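Local coordinates for protein cyclohexadienyl dehydratase (Synthetic construct, PDB 5JOS) that probably catalyses the dehydration of prephenate and arogenate in phenylalanine biosynthesis, using a scaffold of the periplasmic solute-binding protein type, at residues 25-30 / 85-90; 30-35 / 69-74; 35-40 / 48-53; 98-103 / 210-215; 134-139 / 177-182. All blocks are in the same frame, centred on the assembly; numbering follows the deposited sequence.

Interaction 1. Residues 25-30 / 85-90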
# COMPACT_ATOMS: atom_id res chain seq x y z
N LEU A 25 -1.34 2.92 -22.72
CA LEU A 25 -1.73 3.45 -21.41
C LEU A 25 -0.54 4.17 -20.86
O LEU A 25 0.49 3.58 -20.69
CB LEU A 25 -2.13 2.38 -20.47
CG LEU A 25 -2.47 2.86 -19.04
CD1 LEU A 25 -3.73 3.72 -19.02
CD2 LEU A 25 -2.65 1.67 -18.15
N ARG A 26 -0.69 5.47 -20.61
CA ARG A 26 0.35 6.25 -20.02
C ARG A 26 0.18 6.24 -18.50
O ARG A 26 -0.80 6.72 -17.98
CB ARG A 26 0.30 7.69 -20.55
CG ARG A 26 0.32 7.78 -22.10
CD ARG A 26 0.08 9.22 -22.64
NE ARG A 26 -1.18 9.69 -22.07
CZ ARG A 26 -1.52 10.95 -21.75
NH1 ARG A 26 -0.73 12.01 -21.99
NH2 ARG A 26 -2.70 11.15 -21.18
N VAL A 27 1.17 5.67 -17.83
CA VAL A 27 1.18 5.51 -16.41
C VAL A 27 2.25 6.40 -15.77
O VAL A 27 3.43 6.26 -15.98
CB VAL A 27 1.49 4.07 -16.06
CG1 VAL A 27 1.62 3.94 -14.60
CG2 VAL A 27 0.40 3.14 -16.56
N GLY A 28 1.80 7.36 -15.00
CA GLY A 28 2.70 8.18 -14.29
C GLY A 28 3.26 7.45 -13.07
O GLY A 28 2.54 6.86 -12.29
N THR A 29 4.57 7.52 -12.89
CA THR A 29 5.18 6.84 -11.74
C THR A 29 6.48 7.52 -11.34
O THR A 29 7.18 8.12 -12.20
CB THR A 29 5.31 5.33 -12.05
OG1 THR A 29 5.37 4.57 -10.83
CG2 THR A 29 6.55 5.09 -12.90
N THR A 30 6.86 7.44 -10.05
CA THR A 30 8.06 8.18 -9.57
C THR A 30 9.34 7.40 -9.66
O THR A 30 10.38 8.01 -9.82
CB THR A 30 7.89 8.73 -8.15
OG1 THR A 30 7.71 7.67 -7.19
CG2 THR A 30 6.66 9.61 -8.14
N ILE A 85 -2.99 7.81 -15.68
CA ILE A 85 -3.21 7.30 -14.37
C ILE A 85 -1.85 7.27 -13.68
O ILE A 85 -0.77 6.98 -14.31
CB ILE A 85 -3.82 5.92 -14.44
CG1 ILE A 85 -4.12 5.33 -13.07
CG2 ILE A 85 -2.88 4.95 -15.16
CD1 ILE A 85 -5.05 4.09 -13.15
N ALA A 86 -1.88 7.57 -12.38
CA ALA A 86 -0.69 7.46 -11.54
C ALA A 86 -0.70 6.18 -10.74
O ALA A 86 -1.63 5.96 -9.98
CB ALA A 86 -0.58 8.65 -10.67
N MET A 87 0.35 5.34 -10.88
CA MET A 87 0.39 4.05 -10.25
C MET A 87 1.76 3.93 -9.66
O MET A 87 2.79 3.86 -10.41
CB MET A 87 0.19 2.94 -11.28
CG MET A 87 -1.18 3.03 -11.95
SD MET A 87 -1.52 1.86 -13.18
CE MET A 87 -2.07 0.46 -12.24
N GLY A 88 1.81 3.91 -8.32
CA GLY A 88 3.09 4.06 -7.63
C GLY A 88 3.05 4.28 -6.12
O GLY A 88 3.73 5.20 -5.63
N GLY A 89 2.37 3.38 -5.46
CA GLY A 89 2.07 3.46 -4.01
C GLY A 89 1.47 4.76 -3.52
O GLY A 89 1.78 5.20 -2.42
N VAL A 90 0.60 5.39 -4.31
CA VAL A 90 0.08 6.69 -3.90
C VAL A 90 -0.90 6.50 -2.79
O VAL A 90 -1.94 5.90 -2.95
CB VAL A 90 -0.61 7.42 -5.06
CG1 VAL A 90 -1.07 8.78 -4.67
CG2 VAL A 90 0.39 7.61 -6.23
O HOH W 1 5.52 6.32 -7.63
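Val27 and Gly28 pair with Ile85 and Ala86 as neighbouring parallel strands, the two segments running 36° apart; the CA atoms of Gly28 and Ala86 come within 4.4 Å. Gly28 N donates to Ile85 O (2.7 Å) and Met87 N returns a bond to Gly28 O (3.0 Å), while the bond from Ile85 N to Arg26 O is weak. Past this pairing the segments stay linked through a side chain: the hydroxyl of Thr29 donates to Met87 O at 2.7 Å. With OG1 anti to the backbone N (chi1 -157°), the group reaches across to segment 85-90 and also bonds to the hydroxyl of Ser37. An alanine at Thr29 would probably leave Met87 O without this donor and take from Ser37 one of its partners. Gly88 suits its place, since a side chain there would press on Thr29 OG1. On the apolar face, Val27 and Ile85 project alongside each other, with their CG2 atoms 4.0 Å apart. The other branch of Val27, CG1, meets Met87 CB at 3.8 Å, and Leu25 CD1 reaches Ile85 CG2 at the start of the pairing. Leu25, Val27 and Met87 pack against helix 48-60, where Val27 and Met87 both touch Ala53, while Ile85 meets strand 205-213. Strand 24-29 lies in the middle of its parallel sheet, between 63-68 and 85-86, giving the 2-1-3 strand order characteristic of the alpha/beta lobes of periplasmic binding proteins.

Interaction 2. Residues 30-35 / 69-74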
# COMPACT_ATOMS: atom_id res chain seq x y z
N THR A 30 6.86 7.44 -10.05
CA THR A 30 8.06 8.18 -9.57
C THR A 30 9.34 7.40 -9.66
O THR A 30 10.38 8.01 -9.82
CB THR A 30 7.89 8.73 -8.15
OG1 THR A 30 7.71 7.67 -7.19
CG2 THR A 30 6.66 9.61 -8.14
N GLY A 31 9.32 6.07 -9.58
CA GLY A 31 10.60 5.32 -9.67
C GLY A 31 11.54 5.53 -8.49
O GLY A 31 12.71 5.19 -8.55
N ASP A 32 11.03 6.08 -7.39
CA ASP A 32 11.84 6.34 -6.20
C ASP A 32 11.23 5.81 -4.92
O ASP A 32 11.56 6.26 -3.82
CB ASP A 32 12.10 7.85 -6.09
CG ASP A 32 10.83 8.65 -5.82
OD1 ASP A 32 9.77 8.07 -5.57
OD2 ASP A 32 10.90 9.89 -5.84
N TYR A 33 10.39 4.79 -5.07
CA TYR A 33 9.61 4.29 -3.99
C TYR A 33 9.46 2.76 -3.95
O TYR A 33 8.44 2.21 -4.38
CB TYR A 33 8.22 4.94 -4.05
CG TYR A 33 7.28 4.61 -2.90
CD1 TYR A 33 7.72 4.13 -1.66
CD2 TYR A 33 5.91 4.84 -3.05
CE1 TYR A 33 6.81 3.91 -0.61
CE2 TYR A 33 5.03 4.59 -2.04
CZ TYR A 33 5.46 4.14 -0.83
OH TYR A 33 4.47 3.94 0.12
N LYS A 34 10.40 2.08 -3.27
CA LYS A 34 10.27 0.65 -3.08
C LYS A 34 9.25 0.44 -2.02
O LYS A 34 9.23 1.20 -1.09
CB LYS A 34 11.52 0.02 -2.56
CG LYS A 34 12.77 0.28 -3.34
CD LYS A 34 13.98 0.13 -2.39
CE LYS A 34 15.06 -0.74 -2.97
NZ LYS A 34 15.69 -0.07 -4.12
N PRO A 35 8.46 -0.63 -2.14
CA PRO A 35 8.62 -1.67 -3.18
C PRO A 35 7.64 -1.46 -4.38
O PRO A 35 7.31 -2.43 -5.07
CB PRO A 35 8.17 -2.95 -2.42
CG PRO A 35 7.00 -2.37 -1.61
CD PRO A 35 7.53 -1.06 -1.12
N THR A 69 7.36 10.96 -13.27
CA THR A 69 6.89 12.13 -12.57
C THR A 69 7.63 12.12 -11.21
O THR A 69 8.40 11.18 -10.90
CB THR A 69 5.34 12.12 -12.47
OG1 THR A 69 4.82 13.37 -11.98
CG2 THR A 69 4.89 11.10 -11.57
N THR A 70 7.40 13.15 -10.41
CA THR A 70 8.05 13.29 -9.11
C THR A 70 6.99 13.70 -8.10
O THR A 70 5.90 14.22 -8.47
CB THR A 70 9.10 14.43 -9.12
OG1 THR A 70 8.40 15.66 -9.19
CG2 THR A 70 10.10 14.35 -10.34
N TRP A 71 7.29 13.56 -6.81
CA TRP A 71 6.27 13.87 -5.83
C TRP A 71 5.82 15.33 -5.88
O TRP A 71 4.64 15.56 -5.75
CB TRP A 71 6.66 13.39 -4.40
CG TRP A 71 6.83 11.88 -4.39
CD1 TRP A 71 8.01 11.19 -4.56
CD2 TRP A 71 5.80 10.93 -4.38
NE1 TRP A 71 7.74 9.86 -4.59
CE2 TRP A 71 6.41 9.66 -4.50
CE3 TRP A 71 4.41 11.00 -4.25
CZ2 TRP A 71 5.69 8.52 -4.52
CZ3 TRP A 71 3.72 9.87 -4.31
CH2 TRP A 71 4.35 8.62 -4.42
N PRO A 72 6.73 16.28 -6.12
CA PRO A 72 6.44 17.68 -6.24
C PRO A 72 5.63 18.02 -7.47
O PRO A 72 4.98 19.00 -7.47
CB PRO A 72 7.84 18.33 -6.40
CG PRO A 72 8.71 17.41 -5.61
CD PRO A 72 8.21 16.08 -6.06
N THR A 73 5.66 17.24 -8.52
CA THR A 73 4.88 17.60 -9.71
C THR A 73 3.79 16.59 -10.02
O THR A 73 3.17 16.64 -11.07
CB THR A 73 5.80 17.61 -10.93
OG1 THR A 73 6.43 16.34 -11.02
CG2 THR A 73 6.85 18.72 -10.80
N LEU A 74 3.55 15.66 -9.11
CA LEU A 74 2.60 14.59 -9.41
C LEU A 74 1.23 15.14 -9.76
O LEU A 74 0.55 14.67 -10.68
CB LEU A 74 2.43 13.77 -8.17
CG LEU A 74 1.49 12.59 -8.19
CD1 LEU A 74 2.01 11.53 -9.17
CD2 LEU A 74 1.35 11.97 -6.80
O HOH W 2 9.88 12.11 -6.74
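Thr30 meets Thr69 where two loops run past each other without regular pairing, the CA of Thr30 directing its hydrogen at Thr69 O over 3.3 Å. The side chains then gather round the indole of Trp71. Its NE1 donates to Asp32 OD1 at 2.9 Å, with an N-H...O angle of 156°, and the acceptor uses its syn lone pair, the one on the side of OD2. Carboxylate and indole are nearly coplanar, their planes 9° apart, and OD1 lies at the ring edge, near its plane. The hydroxyl of Thr30 gives the same OD1 a second bond of 2.7 Å, arriving from above the carboxylate plane; two donors thus grip one oxygen from different directions and help fix the turn of the acid group. A threonine suits this double task, having a hydroxyl and a methyl on one carbon: with OG1 between the backbone N and the carbonyl carbon (chi1 63°), the hydroxyl faces Asp32 while CG2 sits over one face of the indole, 3.8 Å from the centroid of its five-membered ring, in a CH-pi contact. The other acid oxygen, OD2, takes a bond of 2.6 Å from a water that in turn accepts from Trp71 N, tying the aspartate to backbone as well as ring. Tyr33 crosses the tryptophan at about a right angle, CD2 lying 4.0 Å from CZ2, and its hydroxyl bonds to Lys209 of strand 205-213. Thr69 OG1 bonds to Asp77 of helix 74-79. The contact thus sits between the loop after strand 24-29 and the loop leading from strand 63-68 into that helix.

Interaction 3. Residues 35-40 / 48-53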
# COMPACT_ATOMS: atom_id res chain seq x y z
N PRO A 35 8.46 -0.63 -2.14
CA PRO A 35 8.62 -1.67 -3.18
C PRO A 35 7.64 -1.46 -4.38
O PRO A 35 7.31 -2.43 -5.07
CB PRO A 35 8.17 -2.95 -2.42
CG PRO A 35 7.00 -2.37 -1.61
CD PRO A 35 7.53 -1.06 -1.12
N PHE A 36 7.08 -0.25 -4.54
CA PHE A 36 6.02 -0.04 -5.52
C PHE A 36 6.49 0.34 -6.92
O PHE A 36 5.85 -0.05 -7.91
CB PHE A 36 5.07 1.04 -5.01
CG PHE A 36 4.36 0.66 -3.74
CD1 PHE A 36 3.24 -0.14 -3.79
CD2 PHE A 36 4.78 1.08 -2.57
CE1 PHE A 36 2.63 -0.52 -2.65
CE2 PHE A 36 4.13 0.72 -1.43
CZ PHE A 36 3.08 -0.05 -1.47
N SER A 37 7.53 1.15 -6.96
CA SER A 37 8.04 1.78 -8.15
C SER A 37 9.44 2.24 -7.98
O SER A 37 9.69 3.26 -7.35
CB SER A 37 7.20 2.99 -8.48
OG SER A 37 7.69 3.67 -9.65
N TYR A 38 10.36 1.55 -8.62
CA TYR A 38 11.74 1.87 -8.49
C TYR A 38 12.50 1.37 -9.66
O TYR A 38 11.88 1.07 -10.69
CB TYR A 38 12.32 1.37 -7.18
CG TYR A 38 12.25 -0.10 -6.87
CD1 TYR A 38 11.06 -0.72 -6.40
CD2 TYR A 38 13.41 -0.89 -6.92
CE1 TYR A 38 11.03 -2.08 -6.02
CE2 TYR A 38 13.37 -2.25 -6.58
CZ TYR A 38 12.20 -2.84 -6.12
OH TYR A 38 12.26 -4.17 -5.79
N ARG A 39 13.83 1.32 -9.56
CA ARG A 39 14.67 0.90 -10.73
C ARG A 39 15.42 -0.40 -10.39
O ARG A 39 15.99 -0.50 -9.29
CB ARG A 39 15.72 1.97 -11.17
CG ARG A 39 15.26 3.38 -11.42
CD ARG A 39 14.10 3.36 -12.36
NE ARG A 39 13.86 4.67 -12.98
CZ ARG A 39 13.76 4.91 -14.30
NH1 ARG A 39 13.86 3.94 -15.21
NH2 ARG A 39 13.54 6.15 -14.73
N ASP A 40 15.40 -1.39 -11.31
CA ASP A 40 16.26 -2.59 -11.20
C ASP A 40 17.73 -2.24 -11.58
O ASP A 40 17.97 -1.09 -12.03
CB ASP A 40 15.70 -3.76 -12.05
CG ASP A 40 15.78 -3.51 -13.60
OD1 ASP A 40 16.60 -2.68 -14.10
OD2 ASP A 40 14.98 -4.19 -14.31
N PHE A 48 5.93 -3.52 -7.36
CA PHE A 48 4.54 -3.91 -7.22
C PHE A 48 3.59 -3.24 -8.22
O PHE A 48 2.82 -3.92 -8.91
CB PHE A 48 4.15 -3.58 -5.76
CG PHE A 48 2.75 -4.00 -5.32
CD1 PHE A 48 1.63 -3.30 -5.71
CD2 PHE A 48 2.60 -4.96 -4.36
CE1 PHE A 48 0.38 -3.63 -5.23
CE2 PHE A 48 1.34 -5.33 -3.88
CZ PHE A 48 0.23 -4.67 -4.33
N ASP A 49 3.59 -1.90 -8.29
CA ASP A 49 2.67 -1.24 -9.17
C ASP A 49 3.13 -1.16 -10.64
O ASP A 49 2.31 -0.79 -11.52
CB ASP A 49 2.30 0.12 -8.66
CG ASP A 49 1.34 0.05 -7.50
OD1 ASP A 49 0.45 -0.84 -7.47
OD2 ASP A 49 1.44 0.93 -6.60
N ILE A 50 4.38 -1.56 -10.90
CA ILE A 50 4.89 -1.69 -12.25
C ILE A 50 4.32 -2.95 -12.77
O ILE A 50 3.83 -2.94 -13.92
CB ILE A 50 6.39 -1.69 -12.30
CG1 ILE A 50 6.96 -0.46 -11.64
CG2 ILE A 50 6.94 -1.89 -13.72
CD1 ILE A 50 6.57 0.87 -12.22
N ASP A 51 4.32 -4.01 -11.94
CA ASP A 51 3.65 -5.21 -12.31
C ASP A 51 2.14 -4.93 -12.56
O ASP A 51 1.52 -5.48 -13.48
CB ASP A 51 3.77 -6.26 -11.22
CG ASP A 51 5.11 -6.89 -11.14
OD1 ASP A 51 6.01 -6.54 -11.93
OD2 ASP A 51 5.24 -7.85 -10.33
N VAL A 52 1.49 -4.22 -11.65
CA VAL A 52 0.02 -3.98 -11.80
C VAL A 52 -0.26 -3.15 -13.07
O VAL A 52 -1.15 -3.43 -13.81
CB VAL A 52 -0.51 -3.18 -10.59
CG1 VAL A 52 -1.95 -2.79 -10.73
CG2 VAL A 52 -0.36 -3.93 -9.30
N ALA A 53 0.55 -2.13 -13.31
CA ALA A 53 0.39 -1.31 -14.48
C ALA A 53 0.38 -2.14 -15.74
O ALA A 53 -0.41 -1.90 -16.61
CB ALA A 53 1.50 -0.30 -14.57
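Backbone hydrogen bonds lead the contact: Phe48 N donates to Pro35 O over 2.9 Å in a nearly straight bond (170°), and Asp49 N donates to Phe36 O, also at 2.9 Å. Both N-H groups belong to the first turn of helix 48-60, where no earlier turn exists to accept them, and two consecutive carbonyls of the loop take that role. The aromatic contact comes next. Phe36 turns an edge toward the face of Phe48 in a T-shaped pair, with centroids 5.6 Å apart and planes at 66°. The nearest atoms of the rings are the two CD1 atoms, 4.0 Å from each other. Phe36 has CG anti to its carbonyl carbon (chi1 -63°), which turns the ring away from the oxygen that receives Asp49 N. A third group of contacts joins polar atoms to carbon. Asp49 OD2 approaches Phe36 CD1 at 3.5 Å, the carboxylate lying alongside the ring; its stronger partners are Gly89 N for OD2 and the hydroxyl of Tyr211 for OD1. Ile50 CD1 rests 4.0 Å from Ser37 OG, a hydroxyl that also accepts from Gly31 N. Flat, apolar phenylalanines therefore fill the buried space, while the aspartate and serine spend their polar atoms on other parts of the lobe. Because the helix start is gripped through main-chain carbonyls, that part probably depends more on the course of the main chain, including the cis peptide before Pro35, than on side-chain chemistry, and the carbonyls would probably also interact favourably with the positive end of the helix dipole.

Interaction 4. Residues 98-103 / 210-215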
# COMPACT_ATOMS: atom_id res chain seq x y z
N LYS A 98 -8.67 16.28 -3.61
CA LYS A 98 -9.22 17.52 -4.08
C LYS A 98 -9.00 17.75 -5.56
O LYS A 98 -9.74 18.46 -6.20
CB LYS A 98 -8.62 18.70 -3.31
CG LYS A 98 -9.36 18.94 -2.02
CD LYS A 98 -8.61 19.87 -1.08
CE LYS A 98 -8.36 21.23 -1.70
NZ LYS A 98 -8.09 22.24 -0.64
N LYS A 99 -7.95 17.20 -6.09
CA LYS A 99 -7.56 17.53 -7.43
C LYS A 99 -7.55 16.30 -8.29
O LYS A 99 -7.13 16.44 -9.43
CB LYS A 99 -6.14 18.11 -7.45
CG LYS A 99 -5.91 19.31 -6.49
CD LYS A 99 -4.59 19.09 -5.75
CE LYS A 99 -4.32 20.06 -4.60
NZ LYS A 99 -4.02 21.39 -5.18
N ALA A 100 -7.95 15.14 -7.77
CA ALA A 100 -7.86 13.87 -8.54
C ALA A 100 -8.89 12.88 -8.05
O ALA A 100 -9.44 13.05 -6.97
CB ALA A 100 -6.50 13.25 -8.41
N ASP A 101 -9.25 11.92 -8.87
CA ASP A 101 -10.12 10.85 -8.43
C ASP A 101 -9.18 9.64 -8.09
O ASP A 101 -8.18 9.37 -8.75
CB ASP A 101 -11.05 10.40 -9.56
CG ASP A 101 -12.30 11.29 -9.78
OD1 ASP A 101 -12.76 11.92 -8.80
OD2 ASP A 101 -12.80 11.32 -10.97
N PHE A 102 -9.54 8.86 -7.10
CA PHE A 102 -8.84 7.63 -6.78
C PHE A 102 -9.72 6.40 -7.05
O PHE A 102 -10.90 6.43 -6.76
CB PHE A 102 -8.47 7.68 -5.31
CG PHE A 102 -7.22 8.44 -5.02
CD1 PHE A 102 -6.01 7.81 -5.05
CD2 PHE A 102 -7.26 9.74 -4.64
CE1 PHE A 102 -4.85 8.44 -4.73
CE2 PHE A 102 -6.09 10.42 -4.34
CZ PHE A 102 -4.89 9.78 -4.38
N SER A 103 -9.12 5.35 -7.58
CA SER A 103 -9.66 4.02 -7.53
C SER A 103 -10.02 3.61 -6.13
O SER A 103 -9.52 4.15 -5.19
CB SER A 103 -8.63 3.02 -8.07
OG SER A 103 -7.58 2.72 -7.21
N GLY A 210 -4.20 3.92 -3.56
CA GLY A 210 -5.14 3.85 -4.67
C GLY A 210 -4.42 4.33 -5.91
O GLY A 210 -3.29 4.89 -5.85
N TYR A 211 -5.03 4.06 -7.06
CA TYR A 211 -4.53 4.60 -8.34
C TYR A 211 -5.22 5.94 -8.64
O TYR A 211 -6.40 6.08 -8.55
CB TYR A 211 -4.64 3.58 -9.47
CG TYR A 211 -3.94 2.28 -9.08
CD1 TYR A 211 -2.64 2.27 -8.74
CD2 TYR A 211 -4.62 1.10 -9.03
CE1 TYR A 211 -2.01 1.10 -8.37
CE2 TYR A 211 -3.99 -0.09 -8.70
CZ TYR A 211 -2.70 -0.07 -8.31
OH TYR A 211 -2.09 -1.22 -7.88
N MET A 212 -4.43 6.92 -9.03
CA MET A 212 -4.92 8.26 -9.13
C MET A 212 -5.19 8.63 -10.56
O MET A 212 -4.33 8.46 -11.42
CB MET A 212 -3.84 9.18 -8.59
CG MET A 212 -4.36 10.42 -7.95
SD MET A 212 -3.15 11.53 -7.15
CE MET A 212 -1.81 11.69 -8.27
N MET A 213 -6.40 9.14 -10.80
CA MET A 213 -6.91 9.46 -12.14
C MET A 213 -7.38 10.93 -12.24
O MET A 213 -7.80 11.52 -11.22
CB MET A 213 -8.11 8.52 -12.47
CG MET A 213 -7.63 7.16 -12.95
SD MET A 213 -8.82 5.80 -12.99
CE MET A 213 -8.79 5.51 -11.28
N PRO A 214 -7.32 11.54 -13.43
CA PRO A 214 -7.85 12.92 -13.51
C PRO A 214 -9.34 12.92 -13.26
O PRO A 214 -10.04 11.99 -13.59
CB PRO A 214 -7.51 13.38 -14.93
CG PRO A 214 -7.34 12.11 -15.69
CD PRO A 214 -6.81 11.09 -14.73
N LYS A 215 -9.81 13.91 -12.54
CA LYS A 215 -11.25 14.09 -12.27
C LYS A 215 -12.17 14.15 -13.48
O LYS A 215 -11.84 14.66 -14.57
CB LYS A 215 -11.48 15.36 -11.45
CG LYS A 215 -11.38 15.18 -9.92
CD LYS A 215 -11.74 16.54 -9.34
CE LYS A 215 -12.53 16.47 -8.07
NZ LYS A 215 -11.71 15.79 -7.08
O HOH W 3 -11.65 9.95 -13.06
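Phe102 and Met212 project alongside each other on one face of the strand pair, and here the packing is close. Met212 CG sits over the phenylalanine ring, 3.9 Å from its centroid and offset toward the rim, while SD comes within 3.7 Å of CZ in an oblique Met-aromatic contact. Ala100 CB presses on the same CG at 3.6 Å, and Gly210 meets the ring edge, where a side chain would crowd CD1. An alanine at Phe102 would probably open a gap beside Met212 and let its thioether turn more freely. On the backbone, Asp101 N and Met213 N bond to each other's carbonyl oxygens, making an antiparallel hydrogen-bonded pair; Met213 N to Asp101 O is 2.7 Å. Ser103 adds its own exchange: its N donates to Tyr211 O, and its OG accepts from Tyr211 N at 2.9 Å. Strand 205-213 pairs with 107-109 on its other edge, consistent with the two-stranded hinge that joins the lobes of type II periplasmic binding proteins. Toward solvent the grip slackens. The long chain of Lys215 crosses Asp101 at about a right angle, CG 3.7 Å from OD1, but NZ stays 4.4 Å from that oxygen, beyond a salt bridge. Instead NZ makes a weak bond of 3.4 Å to Lys98 O, and a water lies beside Asp101 OD2 and Pro214 O.

Interaction 5. Residues 134-139 / 177-182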
# COMPACT_ATOMS: atom_id res chain seq x y z
N VAL A 134 0.19 -10.24 27.28
CA VAL A 134 0.89 -9.89 26.01
C VAL A 134 1.80 -8.72 26.30
O VAL A 134 1.33 -7.71 26.81
CB VAL A 134 -0.12 -9.58 24.87
CG1 VAL A 134 0.65 -9.18 23.60
CG2 VAL A 134 -1.03 -10.80 24.63
N ARG A 135 3.11 -8.86 26.02
CA ARG A 135 4.05 -7.78 26.22
C ARG A 135 4.20 -6.94 24.95
O ARG A 135 4.76 -7.39 23.92
CB ARG A 135 5.41 -8.31 26.73
CG ARG A 135 5.34 -8.89 28.15
CD ARG A 135 6.55 -9.77 28.45
NE ARG A 135 6.69 -10.72 27.34
CZ ARG A 135 7.76 -11.48 27.08
NH1 ARG A 135 8.82 -11.44 27.86
NH2 ARG A 135 7.79 -12.29 26.02
N VAL A 136 3.69 -5.72 25.04
CA VAL A 136 3.66 -4.79 23.96
C VAL A 136 4.73 -3.78 24.08
O VAL A 136 4.95 -3.24 25.15
CB VAL A 136 2.32 -4.04 23.93
CG1 VAL A 136 2.32 -2.93 22.90
CG2 VAL A 136 1.22 -5.02 23.56
N ALA A 137 5.43 -3.58 22.97
CA ALA A 137 6.60 -2.71 22.94
C ALA A 137 6.37 -1.54 22.06
O ALA A 137 5.92 -1.71 20.94
CB ALA A 137 7.82 -3.45 22.45
N VAL A 138 6.64 -0.33 22.58
CA VAL A 138 6.54 0.83 21.74
C VAL A 138 7.63 1.82 22.08
O VAL A 138 8.18 1.81 23.21
CB VAL A 138 5.21 1.55 21.91
CG1 VAL A 138 4.04 0.66 21.56
CG2 VAL A 138 5.08 2.05 23.33
N ASN A 139 7.91 2.73 21.14
CA ASN A 139 8.75 3.89 21.43
C ASN A 139 7.90 4.97 22.07
O ASN A 139 6.70 4.99 21.91
CB ASN A 139 9.43 4.42 20.16
CG ASN A 139 8.41 4.81 19.09
OD1 ASN A 139 7.52 4.03 18.74
ND2 ASN A 139 8.48 6.01 18.65
N VAL A 177 4.88 -8.25 21.04
CA VAL A 177 4.28 -7.51 19.91
C VAL A 177 4.82 -6.10 19.89
O VAL A 177 4.66 -5.36 20.87
CB VAL A 177 2.78 -7.37 20.09
CG1 VAL A 177 2.17 -6.56 18.93
CG2 VAL A 177 2.05 -8.74 20.24
N MET A 178 5.44 -5.69 18.76
CA MET A 178 5.88 -4.32 18.58
C MET A 178 4.85 -3.64 17.70
O MET A 178 4.47 -4.22 16.71
CB MET A 178 7.26 -4.28 17.91
CG MET A 178 7.67 -2.85 17.58
SD MET A 178 9.23 -3.00 16.69
CE MET A 178 9.45 -1.27 16.26
N ILE A 179 4.34 -2.47 18.13
CA ILE A 179 3.46 -1.64 17.33
C ILE A 179 4.26 -0.63 16.62
O ILE A 179 4.99 0.11 17.27
CB ILE A 179 2.42 -0.87 18.17
CG1 ILE A 179 1.63 -1.85 18.98
CG2 ILE A 179 1.51 -0.04 17.32
CD1 ILE A 179 0.81 -2.86 18.20
N THR A 180 4.13 -0.61 15.27
CA THR A 180 4.88 0.32 14.47
C THR A 180 4.14 0.57 13.16
O THR A 180 3.23 -0.18 12.83
CB THR A 180 6.29 -0.26 14.25
OG1 THR A 180 7.11 0.69 13.59
CG2 THR A 180 6.24 -1.46 13.45
N ASP A 181 4.55 1.58 12.39
CA ASP A 181 4.03 1.75 11.02
C ASP A 181 4.18 0.52 10.16
O ASP A 181 5.18 -0.18 10.26
CB ASP A 181 4.68 2.91 10.28
CG ASP A 181 4.32 4.25 10.87
OD1 ASP A 181 3.26 4.44 11.46
OD2 ASP A 181 5.11 5.14 10.74
N THR A 182 3.23 0.34 9.25
CA THR A 182 3.18 -0.80 8.39
C THR A 182 4.53 -1.00 7.65
O THR A 182 5.08 -2.13 7.62
CB THR A 182 2.05 -0.71 7.41
OG1 THR A 182 0.85 -0.64 8.17
CG2 THR A 182 2.04 -1.92 6.50
O HOH W 4 7.35 1.01 18.46
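Val136 and Ala137 pair with Val177 and Met178 as parallel strands inside the mixed sheet of the second lobe, where 156-159, 135-138 and 177-181 again follow the 2-1-3 order of periplasmic binding proteins. The strand axes approach to 4.7 Å and diverge by 33°. On one face the branched side chains alternate like teeth: Val177 fits between Val134 and Val136, and Ile179 between Val136 and Val138. Val177 CG2 meets Val134 CG1 at 3.7 Å. The next bump is Ile179, whose CG1, anti to its carbonyl carbon (chi1 -56°), reaches Val136 CG1 at 4.1 Å while its CB touches Val138 CG1. Beta-branched residues suit these positions, being broad close to the backbone, and helix 143-151 closes over Val138 and Ile179. The opposite face is shaped differently: the small Ala137 lies low beside Met178, whose extended chain reaches Ile166 and Val170 of helix 166-171. Between the faces, Val177 N donates to Arg135 O and Ala137 N to Val177 O, whereas Ile179 N to Ala137 O is weak at 3.3 Å. Where the strands part, a water donates to both Asn139 OD1 (3.0 Å) and Ile179 O (2.8 Å).

How the interactions relate
Interactions 1 to 4 belong to one lobe, and interaction 5 lies in the other, its centre about 33 Å from that of interaction 1. Interactions 1 and 5 are buried parallel pairings at equivalent places in their sheets, built on backbone bonds and aliphatic packing. Interaction 4 is antiparallel and only partly buried; it adjoins interaction 1, Ala86 N probably bonding to Met212 O, and its lysines face solvent. Interaction 2 is a surface contact of loops, relying on an indole and a carboxylate, whereas interaction 3 buries a helix start. Polar side chains of interaction 3 reach into interactions 1, 2 and 4 and tie the four together.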